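Long-range contact in negative regulator of ofd1 (Schizosaccharomyces pombe, PDB 3QTM), which is required for correct translation termination, directly inhibits ofd1 and stabilises the N-terminal transcription factor domain of sre1 in hypoxic gene control: residues F122-V133 with Y158-L169. Sequence-based numbering, arbitrary orientation.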
loop_
_atom_site.group_PDB
_atom_site.type_symbol
_atom_site.label_atom_id
_atom_site.label_comp_id
_atom_site.label_asym_id
_atom_site.label_seq_id
_atom_site.Cartn_x
_atom_site.Cartn_y
_atom_site.Cartn_z
ATOM N N PHE A 122 -4.607 14.786 1.757
ATOM C CA PHE A 122 -5.222 13.773 0.905
ATOM C C PHE A 122 -4.686 12.399 1.270
ATOM O O PHE A 122 -5.436 11.422 1.293
ATOM C CB PHE A 122 -4.994 14.077 -0.580
ATOM C CG PHE A 122 -5.937 15.124 -1.141
ATOM C CD1 PHE A 122 -6.692 15.925 -0.292
ATOM C CD2 PHE A 122 -6.036 15.326 -2.510
ATOM C CE1 PHE A 122 -7.551 16.885 -0.798
ATOM C CE2 PHE A 122 -6.885 16.293 -3.034
ATOM C CZ PHE A 122 -7.649 17.073 -2.175
ATOM N N LEU A 123 -3.394 12.336 1.585
ATOM C CA LEU A 123 -2.773 11.071 1.951
ATOM C C LEU A 123 -3.310 10.590 3.299
ATOM O O LEU A 123 -3.638 9.415 3.444
ATOM C CB LEU A 123 -1.238 11.173 1.960
ATOM C CG LEU A 123 -0.409 9.949 2.400
ATOM C CD1 LEU A 123 -0.596 8.753 1.467
ATOM C CD2 LEU A 123 1.080 10.291 2.512
ATOM N N ALA A 124 -3.411 11.500 4.268
ATOM C CA ALA A 124 -3.955 11.173 5.591
ATOM C C ALA A 124 -5.394 10.673 5.502
ATOM O O ALA A 124 -5.787 9.737 6.204
ATOM C CB ALA A 124 -3.895 12.396 6.513
ATOM N N LEU A 125 -6.181 11.323 4.649
ATOM C CA LEU A 125 -7.565 10.929 4.433
ATOM C C LEU A 125 -7.629 9.520 3.848
ATOM O O LEU A 125 -8.345 8.664 4.363
ATOM C CB LEU A 125 -8.262 11.896 3.472
ATOM C CG LEU A 125 -8.744 13.216 4.057
ATOM C CD1 LEU A 125 -8.944 14.248 2.935
ATOM C CD2 LEU A 125 -10.033 12.996 4.864
ATOM N N ALA A 126 -6.882 9.282 2.772
ATOM C CA ALA A 126 -6.891 7.970 2.135
ATOM C C ALA A 126 -6.472 6.868 3.111
ATOM O O ALA A 126 -7.140 5.828 3.206
ATOM C CB ALA A 126 -5.996 7.970 0.919
ATOM N N ARG A 127 -5.370 7.106 3.831
ATOM C CA ARG A 127 -4.865 6.147 4.816
ATOM C C ARG A 127 -5.922 5.794 5.864
ATOM O O ARG A 127 -6.123 4.628 6.183
ATOM C CB ARG A 127 -3.588 6.678 5.478
ATOM C CG ARG A 127 -2.406 6.725 4.507
ATOM C CD ARG A 127 -1.181 7.451 5.074
ATOM N NE ARG A 127 -0.960 7.181 6.499
ATOM C CZ ARG A 127 -0.448 6.051 6.966
ATOM N NH1 ARG A 127 -0.122 5.093 6.120
ATOM N NH2 ARG A 127 -0.259 5.878 8.265
ATOM N N ALA A 128 -6.624 6.800 6.376
ATOM C CA ALA A 128 -7.613 6.555 7.418
ATOM C C ALA A 128 -8.861 5.855 6.888
ATOM O O ALA A 128 -9.406 4.992 7.566
ATOM C CB ALA A 128 -7.980 7.845 8.144
ATOM N N TYR A 129 -9.313 6.226 5.685
ATOM C CA TYR A 129 -10.481 5.576 5.090
ATOM C C TYR A 129 -10.178 4.100 4.827
ATOM O O TYR A 129 -11.038 3.238 5.011
ATOM C CB TYR A 129 -10.920 6.247 3.775
ATOM C CG TYR A 129 -11.576 7.604 3.925
ATOM C CD1 TYR A 129 -12.598 7.817 4.848
ATOM C CD2 TYR A 129 -11.196 8.666 3.115
ATOM C CE1 TYR A 129 -13.202 9.061 4.983
ATOM C CE2 TYR A 129 -11.791 9.915 3.238
ATOM C CZ TYR A 129 -12.785 10.107 4.171
ATOM O OH TYR A 129 -13.365 11.346 4.276
ATOM N N LEU A 130 -8.962 3.808 4.383
ATOM C CA LEU A 130 -8.593 2.414 4.121
ATOM C C LEU A 130 -8.472 1.615 5.417
ATOM O O LEU A 130 -8.857 0.441 5.452
ATOM C CB LEU A 130 -7.314 2.288 3.282
ATOM C CG LEU A 130 -7.434 2.696 1.808
ATOM C CD1 LEU A 130 -6.076 2.618 1.115
ATOM C CD2 LEU A 130 -8.471 1.842 1.070
ATOM N N GLU A 131 -7.966 2.234 6.486
ATOM C CA GLU A 131 -7.887 1.499 7.761
ATOM C C GLU A 131 -9.288 1.230 8.285
ATOM O O GLU A 131 -9.537 0.199 8.902
ATOM C CB GLU A 131 -7.055 2.221 8.825
ATOM C CG GLU A 131 -5.582 2.293 8.491
ATOM C CD GLU A 131 -4.930 0.915 8.377
ATOM O OE1 GLU A 131 -5.484 -0.071 8.917
ATOM O OE2 GLU A 131 -3.853 0.819 7.750
ATOM N N LYS A 132 -10.203 2.165 8.032
ATOM C CA LYS A 132 -11.604 1.963 8.380
ATOM C C LYS A 132 -12.168 0.716 7.652
ATOM O O LYS A 132 -12.846 -0.116 8.264
ATOM C CB LYS A 132 -12.418 3.212 8.031
ATOM C CG LYS A 132 -13.908 3.124 8.368
ATOM C CD LYS A 132 -14.152 3.099 9.874
ATOM C CE LYS A 132 -15.645 3.243 10.207
ATOM N NZ LYS A 132 -15.943 2.998 11.658
ATOM N N VAL A 133 -11.865 0.589 6.359
ATOM C CA VAL A 133 -12.328 -0.549 5.564
ATOM C C VAL A 133 -11.886 -1.876 6.190
ATOM O O VAL A 133 -12.675 -2.814 6.342
ATOM C CB VAL A 133 -11.779 -0.478 4.124
ATOM C CG1 VAL A 133 -11.885 -1.833 3.449
ATOM C CG2 VAL A 133 -12.492 0.627 3.309
ATOM N N TYR A 158 -16.377 3.871 1.923
ATOM C CA TYR A 158 -15.008 4.201 2.347
ATOM C C TYR A 158 -13.975 3.939 1.258
ATOM O O TYR A 158 -13.033 4.719 1.068
ATOM C CB TYR A 158 -14.647 3.460 3.634
ATOM C CG TYR A 158 -15.478 3.950 4.792
ATOM C CD1 TYR A 158 -15.091 5.067 5.520
ATOM C CD2 TYR A 158 -16.675 3.323 5.131
ATOM C CE1 TYR A 158 -15.866 5.543 6.584
ATOM C CE2 TYR A 158 -17.463 3.788 6.183
ATOM C CZ TYR A 158 -17.049 4.902 6.903
ATOM O OH TYR A 158 -17.813 5.375 7.950
ATOM N N ILE A 159 -14.161 2.842 0.536
ATOM C CA ILE A 159 -13.336 2.556 -0.623
ATOM C C ILE A 159 -13.405 3.728 -1.605
ATOM O O ILE A 159 -12.393 4.206 -2.102
ATOM C CB ILE A 159 -13.819 1.278 -1.330
ATOM C CG1 ILE A 159 -13.432 0.034 -0.525
ATOM C CG2 ILE A 159 -13.279 1.202 -2.751
ATOM C CD1 ILE A 159 -11.932 -0.159 -0.345
ATOM N N GLU A 160 -14.614 4.181 -1.889
ATOM C CA GLU A 160 -14.811 5.263 -2.844
ATOM C C GLU A 160 -14.173 6.573 -2.353
ATOM O O GLU A 160 -13.565 7.316 -3.128
ATOM C CB GLU A 160 -16.316 5.437 -3.109
ATOM C CG GLU A 160 -16.672 6.587 -4.031
ATOM C CD GLU A 160 -18.172 6.840 -4.091
ATOM O OE1 GLU A 160 -18.671 7.231 -5.167
ATOM O OE2 GLU A 160 -18.855 6.641 -3.061
ATOM N N LYS A 161 -14.311 6.858 -1.059
ATOM C CA LYS A 161 -13.675 8.047 -0.492
ATOM C C LYS A 161 -12.160 7.948 -0.551
ATOM O O LYS A 161 -11.482 8.940 -0.811
ATOM C CB LYS A 161 -14.140 8.321 0.942
ATOM C CG LYS A 161 -15.547 8.921 1.019
ATOM C CD LYS A 161 -15.722 9.740 2.291
ATOM C CE LYS A 161 -17.167 10.193 2.495
ATOM N NZ LYS A 161 -18.012 9.116 3.103
ATOM N N ALA A 162 -11.621 6.753 -0.316
ATOM C CA ALA A 162 -10.174 6.586 -0.399
ATOM C C ALA A 162 -9.701 6.922 -1.818
ATOM O O ALA A 162 -8.772 7.710 -2.010
ATOM C CB ALA A 162 -9.781 5.166 -0.025
ATOM N N ILE A 163 -10.348 6.309 -2.806
ATOM C CA ILE A 163 -9.994 6.524 -4.204
ATOM C C ILE A 163 -10.108 7.994 -4.598
ATOM O O ILE A 163 -9.300 8.503 -5.358
ATOM C CB ILE A 163 -10.877 5.671 -5.135
ATOM C CG1 ILE A 163 -10.603 4.188 -4.896
ATOM C CG2 ILE A 163 -10.641 6.038 -6.619
ATOM C CD1 ILE A 163 -11.622 3.275 -5.537
ATOM N N GLN A 164 -11.110 8.677 -4.062
ATOM C CA GLN A 164 -11.296 10.095 -4.349
ATOM C C GLN A 164 -10.040 10.903 -3.974
ATOM O O GLN A 164 -9.630 11.802 -4.705
ATOM C CB GLN A 164 -12.544 10.630 -3.625
ATOM C CG GLN A 164 -12.705 12.148 -3.674
ATOM C CD GLN A 164 -13.823 12.666 -2.775
ATOM O OE1 GLN A 164 -14.583 11.896 -2.187
ATOM N NE2 GLN A 164 -13.917 13.979 -2.662
ATOM N N TYR A 165 -9.411 10.579 -2.849
ATOM C CA TYR A 165 -8.233 11.343 -2.461
ATOM C C TYR A 165 -6.916 10.786 -3.000
ATOM O O TYR A 165 -5.949 11.526 -3.131
ATOM C CB TYR A 165 -8.198 11.576 -0.955
ATOM C CG TYR A 165 -9.391 12.399 -0.523
ATOM C CD1 TYR A 165 -9.438 13.773 -0.764
ATOM C CD2 TYR A 165 -10.490 11.798 0.076
ATOM C CE1 TYR A 165 -10.533 14.523 -0.390
ATOM C CE2 TYR A 165 -11.596 12.545 0.450
ATOM C CZ TYR A 165 -11.610 13.900 0.211
ATOM O OH TYR A 165 -12.703 14.626 0.584
ATOM N N LEU A 166 -6.887 9.503 -3.354
ATOM C CA LEU A 166 -5.682 8.926 -3.939
ATOM C C LEU A 166 -5.475 9.391 -5.387
ATOM O O LEU A 166 -4.346 9.612 -5.833
ATOM C CB LEU A 166 -5.726 7.406 -3.886
ATOM C CG LEU A 166 -5.638 6.747 -2.501
ATOM C CD1 LEU A 166 -5.978 5.265 -2.592
ATOM C CD2 LEU A 166 -4.259 6.947 -1.891
ATOM N N ARG A 167 -6.570 9.537 -6.117
ATOM C CA ARG A 167 -6.484 9.851 -7.541
ATOM C C ARG A 167 -5.670 11.119 -7.803
ATOM O O ARG A 167 -4.761 11.105 -8.617
ATOM C CB ARG A 167 -7.884 9.936 -8.166
ATOM C CG ARG A 167 -7.874 10.271 -9.648
ATOM C CD ARG A 167 -9.286 10.494 -10.177
ATOM N NE ARG A 167 -10.158 9.356 -9.889
ATOM C CZ ARG A 167 -10.134 8.222 -10.574
ATOM N NH1 ARG A 167 -9.277 8.073 -11.576
ATOM N NH2 ARG A 167 -10.961 7.237 -10.253
ATOM N N PRO A 168 -5.974 12.216 -7.094
ATOM C CA PRO A 168 -5.142 13.414 -7.273
ATOM C C PRO A 168 -3.666 13.162 -6.961
ATOM O O PRO A 168 -2.810 13.722 -7.648
ATOM C CB PRO A 168 -5.716 14.411 -6.250
ATOM C CG PRO A 168 -7.095 13.949 -5.976
ATOM C CD PRO A 168 -7.124 12.457 -6.202
ATOM N N LEU A 169 -3.373 12.359 -5.936
ATOM C CA LEU A 169 -1.987 12.132 -5.521
ATOM C C LEU A 169 -1.211 11.389 -6.589
ATOM O O LEU A 169 0.002 11.549 -6.711
ATOM C CB LEU A 169 -1.921 11.314 -4.225
ATOM C CG LEU A 169 -2.557 11.943 -2.992
ATOM C CD1 LEU A 169 -2.485 10.962 -1.843
ATOM C CD2 LEU A 169 -1.870 13.259 -2.631
HETATM O O HOH W 1 -14.365 13.379 2.579
#
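Tyr-129 enters helix 158-169 as a knob into the hole formed by Tyr-158, Lys-161, Ala-162 and Tyr-165. The aliphatic part of Lys-161 lies across one face of its ring, CB standing 3.7 Å from the ring centroid of Tyr-129, while CE2 of Tyr-165 meets the ring at its edge. Tyr-165 also packs against two further residues, Leu-125 and Phe-122. CD1 of Leu-125 rests over the centre of its ring in a CH-pi contact, almost straight above it and 3.6 Å from the centroid. The CD1 edge of Tyr-165 points at the face of Phe-122 in an edge-to-face pair, with the ring planes at 63°. At the other end Tyr-158 takes CG of Lys-132 on one face, 3.7 Å from its centroid. The lysine CG starts out anti to the backbone N and the chain then bends at chi2 (68°), passing obliquely over the phenol, with CE of Lys-132 near OH of Tyr-158. Such interlocking illustrates how antiparallel helices pair in a tetratricopeptide-like helical repeat protein: here the axes cross at -155° and approach to 8.2 Å. The backbones come closest at Ala-126 and Ala-162, CA to CA 4.4 Å, where the side chains are only methyls. Methyl CB of Ala-126 presses tightly on CD2 of Leu-166, and CD2 of Leu-130 packs on CB of Ala-162. No direct hydrogen bond joins the two segments; a water lies 2.8 Å from OH of Tyr-129 and also hydrogen-bonds OH of Tyr-165. Gln-109 of helix 97-110 also bonds that Tyr-129 hydroxyl, and from the same helix Glu-98 and Asp-102 hold the ammonium of Lys-132 in salt bridges.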